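Side-chain contacts in acyl-CoA dehydrogenase domain protein Tcur3481 (Thermomonospora curvata, PDB 6WY9), which binds FAD and probably acts as an acyl-CoA dehydrogenase, a flavin-dependent oxidoreductase: residues Asp268-Ile271 with Glu272-Met276; Val299-Trp302 with Trp303-Glu306; Phe334-Gly337 with Lys338-Gly342; Asp350-Arg353 with Leu354-Ile358. All coordinates share one frame; numbering follows the deposited sequence.

Interaction 1 of 4, residues Asp268-Ile271 with Glu272-Met276; sequences DCYI and EIEAM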
# COMPACT_ATOMS: atom_id res chain seq x y z
N ASP B 268 -2.91 11.97 1.68
CA ASP B 268 -1.80 11.02 1.62
C ASP B 268 -0.65 11.62 0.84
O ASP B 268 0.51 11.42 1.21
CB ASP B 268 -2.25 9.70 1.02
CG ASP B 268 -3.07 8.83 2.02
OD1 ASP B 268 -3.06 9.05 3.24
OD2 ASP B 268 -3.71 7.92 1.53
N CYS B 269 -0.95 12.39 -0.23
CA CYS B 269 0.09 13.14 -0.92
C CYS B 269 0.80 14.11 0.02
O CYS B 269 2.03 14.23 0.00
CB CYS B 269 -0.51 13.95 -2.08
SG CYS B 269 -1.17 12.93 -3.44
N TYR B 270 0.02 14.89 0.77
CA TYR B 270 0.58 15.83 1.74
C TYR B 270 1.52 15.13 2.73
O TYR B 270 2.64 15.59 3.00
CB TYR B 270 -0.61 16.48 2.46
CG TYR B 270 -0.34 17.64 3.36
CD1 TYR B 270 0.21 17.44 4.63
CD2 TYR B 270 -0.74 18.93 3.00
CE1 TYR B 270 0.43 18.53 5.48
CE2 TYR B 270 -0.53 20.01 3.86
CZ TYR B 270 0.05 19.79 5.10
OH TYR B 270 0.25 20.83 5.98
N ILE B 271 1.05 14.03 3.34
CA ILE B 271 1.88 13.27 4.27
C ILE B 271 3.18 12.82 3.59
O ILE B 271 4.28 12.99 4.13
CB ILE B 271 1.08 12.06 4.79
CG1 ILE B 271 0.00 12.49 5.81
CG2 ILE B 271 2.03 10.95 5.37
CD1 ILE B 271 -1.11 11.38 5.94
N GLU B 272 3.07 12.27 2.38
CA GLU B 272 4.25 11.74 1.72
C GLU B 272 5.24 12.86 1.42
O GLU B 272 6.46 12.66 1.52
CB GLU B 272 3.85 11.01 0.43
CG GLU B 272 3.25 9.60 0.73
CD GLU B 272 2.63 8.98 -0.50
OE1 GLU B 272 2.30 9.74 -1.46
OE2 GLU B 272 2.43 7.76 -0.48
N ILE B 273 4.72 14.02 1.04
CA ILE B 273 5.56 15.18 0.75
C ILE B 273 6.26 15.65 2.02
O ILE B 273 7.45 15.99 2.01
CB ILE B 273 4.74 16.30 0.10
CG1 ILE B 273 4.32 15.92 -1.34
CG2 ILE B 273 5.48 17.70 0.18
CD1 ILE B 273 3.36 16.95 -2.02
N GLU B 274 5.54 15.68 3.15
CA GLU B 274 6.22 16.06 4.40
C GLU B 274 7.34 15.08 4.75
O GLU B 274 8.43 15.48 5.18
CB GLU B 274 5.21 16.17 5.55
CG GLU B 274 4.37 17.42 5.29
CD GLU B 274 3.75 18.09 6.51
OE1 GLU B 274 3.43 17.42 7.52
OE2 GLU B 274 3.55 19.32 6.43
N ALA B 275 7.09 13.79 4.55
CA ALA B 275 8.10 12.77 4.82
C ALA B 275 9.31 12.92 3.89
O ALA B 275 10.46 12.85 4.32
CB ALA B 275 7.47 11.40 4.68
N MET B 276 9.04 13.08 2.59
CA MET B 276 10.08 13.33 1.60
C MET B 276 10.96 14.48 2.02
O MET B 276 12.19 14.39 1.96
CB MET B 276 9.41 13.65 0.26
CG MET B 276 8.83 12.37 -0.36
SD MET B 276 7.56 12.77 -1.62
CE MET B 276 8.75 13.32 -2.87
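The phenol ring of Tyr-270 and the carboxylate of Glu-274 meet one turn apart, their planes 46° from each other. Glu-274 OE2 comes in obliquely, 3.4 Å from Tyr-270 CE1 and 3.7 Å from Tyr-270 OH. The first torsion of Tyr-270 (chi1 -170°) sets CG beside the carbonyl carbon, and from there the CE1 corner of the ring comes near Glu-274, whose CG also rests 3.4 Å from Tyr-270 O. Both polar ends face another protein chain: Tyr-270 OH is hydrogen-bonded to an acidic side chain there, and Glu-274 OE2 lies close to an acidic group, which would probably raise the pKa of one of the two. These residues belong to helix 260-288 of the C-terminal helical bundle of the acyl-CoA dehydrogenase fold, and this flank of the helix borders the other chain. Asp-268 OD1 adds a salt bridge to a basic side chain of that other chain. Elsewhere on the helix, Glu-272 lays its extended chain back over the preceding turn, CG 3.3 Å from Asp-268 O, while OE1 forms a salt bridge with Arg-314 and OE2 a hydrogen bond with Asn-310. Ile-273 CG1 sits 3.1 Å from Cys-269 O, and the side chain packs on Leu-232 and Leu-239.

Interaction 2 of 4, residues Val299-Trp302 with Trp303-Glu306; sequences VAKW and WADE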
# COMPACT_ATOMS: atom_id res chain seq x y z
N VAL B 299 17.69 6.84 2.04
CA VAL B 299 16.37 7.08 2.61
C VAL B 299 15.69 8.23 1.87
O VAL B 299 14.52 8.13 1.49
CB VAL B 299 16.46 7.37 4.13
CG1 VAL B 299 15.14 7.93 4.66
CG2 VAL B 299 16.78 6.08 4.93
N ALA B 300 16.41 9.34 1.66
CA ALA B 300 15.78 10.43 0.91
C ALA B 300 15.38 9.95 -0.48
O ALA B 300 14.28 10.24 -0.95
CB ALA B 300 16.72 11.63 0.81
N LYS B 301 16.26 9.18 -1.13
CA LYS B 301 15.98 8.70 -2.49
C LYS B 301 14.83 7.71 -2.52
O LYS B 301 14.01 7.72 -3.46
CB LYS B 301 17.27 8.08 -3.08
CG LYS B 301 17.14 7.56 -4.53
CD LYS B 301 16.66 8.69 -5.48
CE LYS B 301 16.92 8.32 -6.96
NZ LYS B 301 16.50 6.92 -7.31
N TRP B 302 14.74 6.81 -1.53
CA TRP B 302 13.61 5.88 -1.52
C TRP B 302 12.28 6.64 -1.37
O TRP B 302 11.29 6.32 -2.05
CB TRP B 302 13.75 4.84 -0.39
CG TRP B 302 12.50 3.96 -0.33
CD1 TRP B 302 12.24 2.87 -1.11
CD2 TRP B 302 11.35 4.13 0.53
NE1 TRP B 302 11.01 2.33 -0.79
CE2 TRP B 302 10.45 3.07 0.23
CE3 TRP B 302 11.02 5.04 1.55
CZ2 TRP B 302 9.23 2.90 0.89
CZ3 TRP B 302 9.78 4.88 2.21
CH2 TRP B 302 8.89 3.82 1.86
N TRP B 303 12.23 7.62 -0.46
CA TRP B 303 11.02 8.44 -0.34
C TRP B 303 10.67 9.11 -1.67
O TRP B 303 9.50 9.14 -2.06
CB TRP B 303 11.20 9.50 0.76
CG TRP B 303 10.74 8.97 2.08
CD1 TRP B 303 11.53 8.56 3.13
CD2 TRP B 303 9.40 8.67 2.44
NE1 TRP B 303 10.75 8.07 4.14
CE2 TRP B 303 9.43 8.12 3.75
CE3 TRP B 303 8.15 8.83 1.80
CZ2 TRP B 303 8.27 7.73 4.43
CZ3 TRP B 303 6.99 8.47 2.48
CH2 TRP B 303 7.05 7.92 3.80
N ALA B 304 11.69 9.63 -2.38
CA ALA B 304 11.48 10.18 -3.72
C ALA B 304 10.91 9.13 -4.66
O ALA B 304 9.98 9.41 -5.43
CB ALA B 304 12.81 10.70 -4.30
N ASP B 305 11.50 7.93 -4.63
CA ASP B 305 11.15 6.88 -5.59
C ASP B 305 9.76 6.34 -5.32
O ASP B 305 9.05 5.93 -6.25
CB ASP B 305 12.12 5.70 -5.50
CG ASP B 305 13.54 6.08 -5.85
OD1 ASP B 305 13.71 7.09 -6.53
OD2 ASP B 305 14.44 5.30 -5.47
N GLU B 306 9.38 6.24 -4.05
CA GLU B 306 8.12 5.58 -3.71
C GLU B 306 7.04 6.61 -3.39
O GLU B 306 5.97 6.60 -4.01
CB GLU B 306 8.33 4.62 -2.52
CG GLU B 306 7.08 3.86 -2.04
CD GLU B 306 6.68 2.73 -2.98
OE1 GLU B 306 7.56 2.17 -3.69
OE2 GLU B 306 5.48 2.41 -3.02
O HOH W 1 9.28 0.46 -2.27
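Trp-302 turns its CG anti to the backbone N (chi1 175°), which places the indole beside its own carbonyl carbon; Trp-303, with chi1 at -90°, presents the face of its ring to that indole. The two form a T-shaped (edge-to-face) pair with planes at 73°. CZ3 of Trp-302 is the contacting corner, centred over the Trp-303 face and 3.6 Å from Trp-303 CE2. Val-299 CG1 closes on the rim of the Trp-303 ring, in its plane, 4.0 Å from Trp-303 CD1. Glu-306 covers a face of Trp-302 from one turn later: its CB makes a CH-pi contact, 3.8 Å from Trp-302 CE2 and offset toward the rim. One water lies in the plane of the Trp-302 indole, accepting from Trp-302 NE1 at 2.9 Å and donating to Glu-306 OE1 at 2.8 Å, so ring and carboxylate are tied together. On another side of the helix Lys-301 bends at chi2 and chi4 so that NZ reaches Asp-305, one turn later, in a salt bridge: it donates to the syn lone pair of Asp-305 OD1 at 2.9 Å, and Thr-343 O takes another of its hydrogens. Trp-303 NE1 bonds a backbone of another protein chain. Within the helical bundle, Trp-303 packs against helix 260-288, Trp-302 against helix 347-362, and Ala-304 against helix 215-248.

Interaction 3 of 4, residues Phe334-Gly337 with Lys338-Gly342; sequences FLWG and KQISG
Lys-338 begins in close contact with the turn before it: CB lies 3.1 Å from Phe-334 O, the same carbonyl that accepts the Lys-338 amide. CG then runs anti to the backbone N (chi1 166°), and an unusual second torsion of 104°, far from staggered, swings the chain toward the phenyl group. CD arrives obliquely at the ring of Phe-334, 4.2 Å from its CZ. Past CD the chain is extended and leads away from the helix, carrying NZ to a polar side chain of another protein chain, to which it is hydrogen-bonded. The lysine thus spends its methylenes on an aromatic neighbour and its charge on the subunit boundary. Its carbonyl end is gripped as well: Ser-341 OG donates to Lys-338 O at 2.7 Å, a bond back to a residue three earlier that fixes the rotation of the hydroxyl. Ser-341 N meanwhile donates to Gly-337 O at 3.0 Å, and that oxygen takes a second hydrogen from Gln-231 NE2. On another flank Ile-340 brings CG1 to 3.2 Å from Trp-336 O and sets CD1 more loosely, 4.4 Å from Trp-336 CE3; both residues pack on Val-230 of helix 215-248. Gln-339 turns its OE1 to Thr-192 OG1 and Ser-194 N. Phe-334, in an edge-to-face pair with His-313, packs against Val-312 and Gln-316 of helix 295-319. Helix 330-340 is thus a largely buried helix of the C-terminal bundle of an acyl-CoA dehydrogenase, set against the helix that carries His-317, an FAD-binding residue.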
# COMPACT_ATOMS: atom_id res chain seq x y z
N PHE B 334 3.65 13.96 -13.89
CA PHE B 334 3.67 12.50 -13.98
C PHE B 334 4.93 12.01 -14.69
O PHE B 334 5.61 11.08 -14.22
CB PHE B 334 2.41 11.98 -14.72
CG PHE B 334 2.38 10.50 -14.79
CD1 PHE B 334 2.19 9.75 -13.64
CD2 PHE B 334 2.67 9.84 -15.98
CE1 PHE B 334 2.22 8.34 -13.68
CE2 PHE B 334 2.69 8.45 -16.03
CZ PHE B 334 2.47 7.69 -14.86
N LEU B 335 5.25 12.61 -15.85
CA LEU B 335 6.41 12.15 -16.63
C LEU B 335 7.72 12.36 -15.85
O LEU B 335 8.57 11.46 -15.81
CB LEU B 335 6.48 12.87 -17.99
CG LEU B 335 5.28 12.65 -18.94
CD1 LEU B 335 5.50 13.42 -20.25
CD2 LEU B 335 5.16 11.12 -19.18
N TRP B 336 7.91 13.55 -15.27
CA TRP B 336 9.09 13.81 -14.43
C TRP B 336 9.14 12.88 -13.22
O TRP B 336 10.19 12.29 -12.91
CB TRP B 336 9.09 15.27 -13.95
CG TRP B 336 9.63 16.24 -14.99
CD1 TRP B 336 9.26 16.35 -16.29
CD2 TRP B 336 10.64 17.26 -14.77
NE1 TRP B 336 9.96 17.36 -16.90
CE2 TRP B 336 10.82 17.94 -15.99
CE3 TRP B 336 11.39 17.67 -13.65
CZ2 TRP B 336 11.74 19.00 -16.15
CZ3 TRP B 336 12.30 18.74 -13.81
CH2 TRP B 336 12.47 19.39 -15.05
N GLY B 337 8.03 12.76 -12.48
CA GLY B 337 8.04 11.95 -11.28
C GLY B 337 8.41 10.51 -11.59
O GLY B 337 9.25 9.91 -10.91
N LYS B 338 7.80 9.97 -12.64
CA LYS B 338 8.03 8.60 -13.07
C LYS B 338 9.49 8.40 -13.46
O LYS B 338 10.15 7.45 -13.01
CB LYS B 338 7.04 8.31 -14.23
CG LYS B 338 7.27 7.09 -15.09
CD LYS B 338 6.28 5.92 -14.76
CE LYS B 338 6.64 4.61 -15.53
NZ LYS B 338 5.97 3.36 -14.91
N GLN B 339 10.05 9.30 -14.28
CA GLN B 339 11.45 9.13 -14.66
C GLN B 339 12.38 9.23 -13.45
O GLN B 339 13.29 8.41 -13.28
CB GLN B 339 11.88 10.19 -15.69
CG GLN B 339 13.36 9.88 -16.08
CD GLN B 339 13.74 10.50 -17.40
OE1 GLN B 339 12.96 10.47 -18.36
NE2 GLN B 339 14.95 11.05 -17.47
N ILE B 340 12.15 10.23 -12.60
CA ILE B 340 13.06 10.44 -11.48
C ILE B 340 13.05 9.22 -10.56
O ILE B 340 14.09 8.83 -10.01
CB ILE B 340 12.71 11.74 -10.73
CG1 ILE B 340 13.08 12.95 -11.59
CG2 ILE B 340 13.49 11.84 -9.41
CD1 ILE B 340 12.48 14.27 -11.00
N SER B 341 11.87 8.60 -10.39
CA SER B 341 11.73 7.50 -9.44
C SER B 341 12.50 6.25 -9.86
O SER B 341 12.63 5.31 -9.06
CB SER B 341 10.24 7.15 -9.25
OG SER B 341 9.71 6.60 -10.47
N GLY B 342 13.03 6.24 -11.08
CA GLY B 342 13.89 5.15 -11.55
C GLY B 342 15.34 5.54 -11.79
O GLY B 342 16.16 4.70 -12.21

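Interaction 4 of 4, residues Asp350-Arg353 with Leu354-Ile358; sequences DLQR and LGDLI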
# COMPACT_ATOMS: atom_id res chain seq x y z
N ASP B 350 16.62 0.45 -4.32
CA ASP B 350 17.13 1.27 -3.23
C ASP B 350 16.92 0.60 -1.88
O ASP B 350 17.78 0.72 -1.01
CB ASP B 350 16.50 2.65 -3.30
CG ASP B 350 17.16 3.48 -4.42
OD1 ASP B 350 18.39 3.33 -4.70
OD2 ASP B 350 16.46 4.26 -5.01
N LEU B 351 15.80 -0.09 -1.69
CA LEU B 351 15.63 -0.86 -0.45
C LEU B 351 16.67 -1.95 -0.34
O LEU B 351 17.19 -2.20 0.75
CB LEU B 351 14.22 -1.46 -0.36
CG LEU B 351 13.03 -0.48 -0.19
CD1 LEU B 351 11.66 -1.24 -0.13
CD2 LEU B 351 13.21 0.48 1.05
N GLN B 352 16.99 -2.63 -1.45
CA GLN B 352 18.01 -3.67 -1.34
C GLN B 352 19.37 -3.10 -0.93
O GLN B 352 20.04 -3.64 -0.04
CB GLN B 352 18.13 -4.42 -2.66
CG GLN B 352 19.16 -5.58 -2.54
CD GLN B 352 19.10 -6.45 -3.77
OE1 GLN B 352 18.11 -7.21 -3.97
NE2 GLN B 352 20.15 -6.36 -4.64
N ARG B 353 19.79 -2.01 -1.57
CA ARG B 353 21.05 -1.37 -1.23
C ARG B 353 21.04 -0.88 0.22
O ARG B 353 22.03 -1.05 0.95
CB ARG B 353 21.31 -0.22 -2.20
CG ARG B 353 22.73 0.35 -2.06
CD ARG B 353 23.05 1.38 -3.17
NE ARG B 353 23.22 0.76 -4.49
CZ ARG B 353 24.30 0.05 -4.85
NH1 ARG B 353 24.37 -0.49 -6.06
NH2 ARG B 353 25.29 -0.14 -3.99
N LEU B 354 19.96 -0.22 0.63
CA LEU B 354 19.87 0.25 2.00
C LEU B 354 19.90 -0.93 2.99
O LEU B 354 20.51 -0.84 4.05
CB LEU B 354 18.58 1.07 2.19
CG LEU B 354 18.25 1.62 3.59
CD1 LEU B 354 19.38 2.57 4.12
CD2 LEU B 354 16.98 2.42 3.53
N GLY B 355 19.21 -2.01 2.67
CA GLY B 355 19.24 -3.16 3.56
C GLY B 355 20.62 -3.78 3.72
O GLY B 355 20.94 -4.31 4.81
N ASP B 356 21.44 -3.75 2.66
CA ASP B 356 22.82 -4.26 2.77
C ASP B 356 23.65 -3.36 3.68
O ASP B 356 24.45 -3.85 4.48
CB ASP B 356 23.46 -4.34 1.37
CG ASP B 356 22.91 -5.53 0.52
OD1 ASP B 356 22.29 -6.45 1.11
OD2 ASP B 356 23.12 -5.54 -0.72
N LEU B 357 23.45 -2.02 3.57
CA LEU B 357 24.18 -1.09 4.44
C LEU B 357 23.79 -1.28 5.90
O LEU B 357 24.65 -1.28 6.79
CB LEU B 357 23.88 0.36 4.04
CG LEU B 357 24.41 0.80 2.66
CD1 LEU B 357 24.05 2.28 2.38
CD2 LEU B 357 25.95 0.60 2.60
N ILE B 358 22.49 -1.43 6.17
CA ILE B 358 22.04 -1.70 7.54
C ILE B 358 22.67 -3.00 8.06
O ILE B 358 23.25 -3.03 9.16
CB ILE B 358 20.49 -1.74 7.58
CG1 ILE B 358 19.95 -0.32 7.33
CG2 ILE B 358 19.98 -2.44 8.85
CD1 ILE B 358 18.43 -0.26 6.94
O HOH W 2 19.50 -6.07 1.05
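Leu-354 and Asp-350 meet one turn apart on helix 347-362, the last helix of the chain, which lies against helix 295-319 of the acyl-CoA dehydrogenase bundle. This is the tight part: Leu-354 CB is pressed to 3.3 Å from Asp-350 O, and next to it Gly-355 N donates to Leu-351 O at 2.8 Å. The side chain of Leu-354 goes to Val-299 and to an apolar side chain of another protein chain. Leu-357 stands further off, its CB 3.9 Å from Arg-353 O, with Leu-298 beside it. Arg-353 starts with CG anti to the backbone N (chi1 -170°) and bends at chi3 (-72°), which turns the guanidinium off the helix; NH1 forms a salt bridge with Asp-130, while NH2 remains 6.7 Å from Asp-356 OD2, too far to pair. The contrast comes with Gln-352 and Asp-356, both partly exposed, whose nearest side-chain atoms, Gln-352 CG and Asp-356 OD2, are 4.4 Å apart. Asp-356 OD1 forms a salt bridge to a basic side chain of the neighbouring chain that also packs on Leu-354; the amide of Gln-352 bonds to a different chain. A water bridges the two residues, donating to Gln-352 O at 2.7 Å and to Asp-356 OD1 at 2.8 Å.

Overall arrangement
Interaction 2 is the hub, touching the other three. Toward interaction 1, Trp-303 CH2 rests 3.6 Å from Ala-275 CB, joining helices 260-288 and 295-319. Toward interaction 4, Trp-302 CD1 lies 3.4 Å from Leu-351 CD2, so the paired indoles divide between two helices. Toward interaction 3, Asp-305 OD1 is in packing contact with Ser-341 O, 3.3 Å away. The outer contacts stay apart: the centres of interactions 1 and 4 are about 22 Å from each other, and those of 1 and 3 about 17 Å. Interactions 1 and 3 lie nearer the cofactor, with the side chains of Cys-269 and Phe-334 about 11 and 13 Å from bound dihydro-FAD and each about 9 Å from that of His-317.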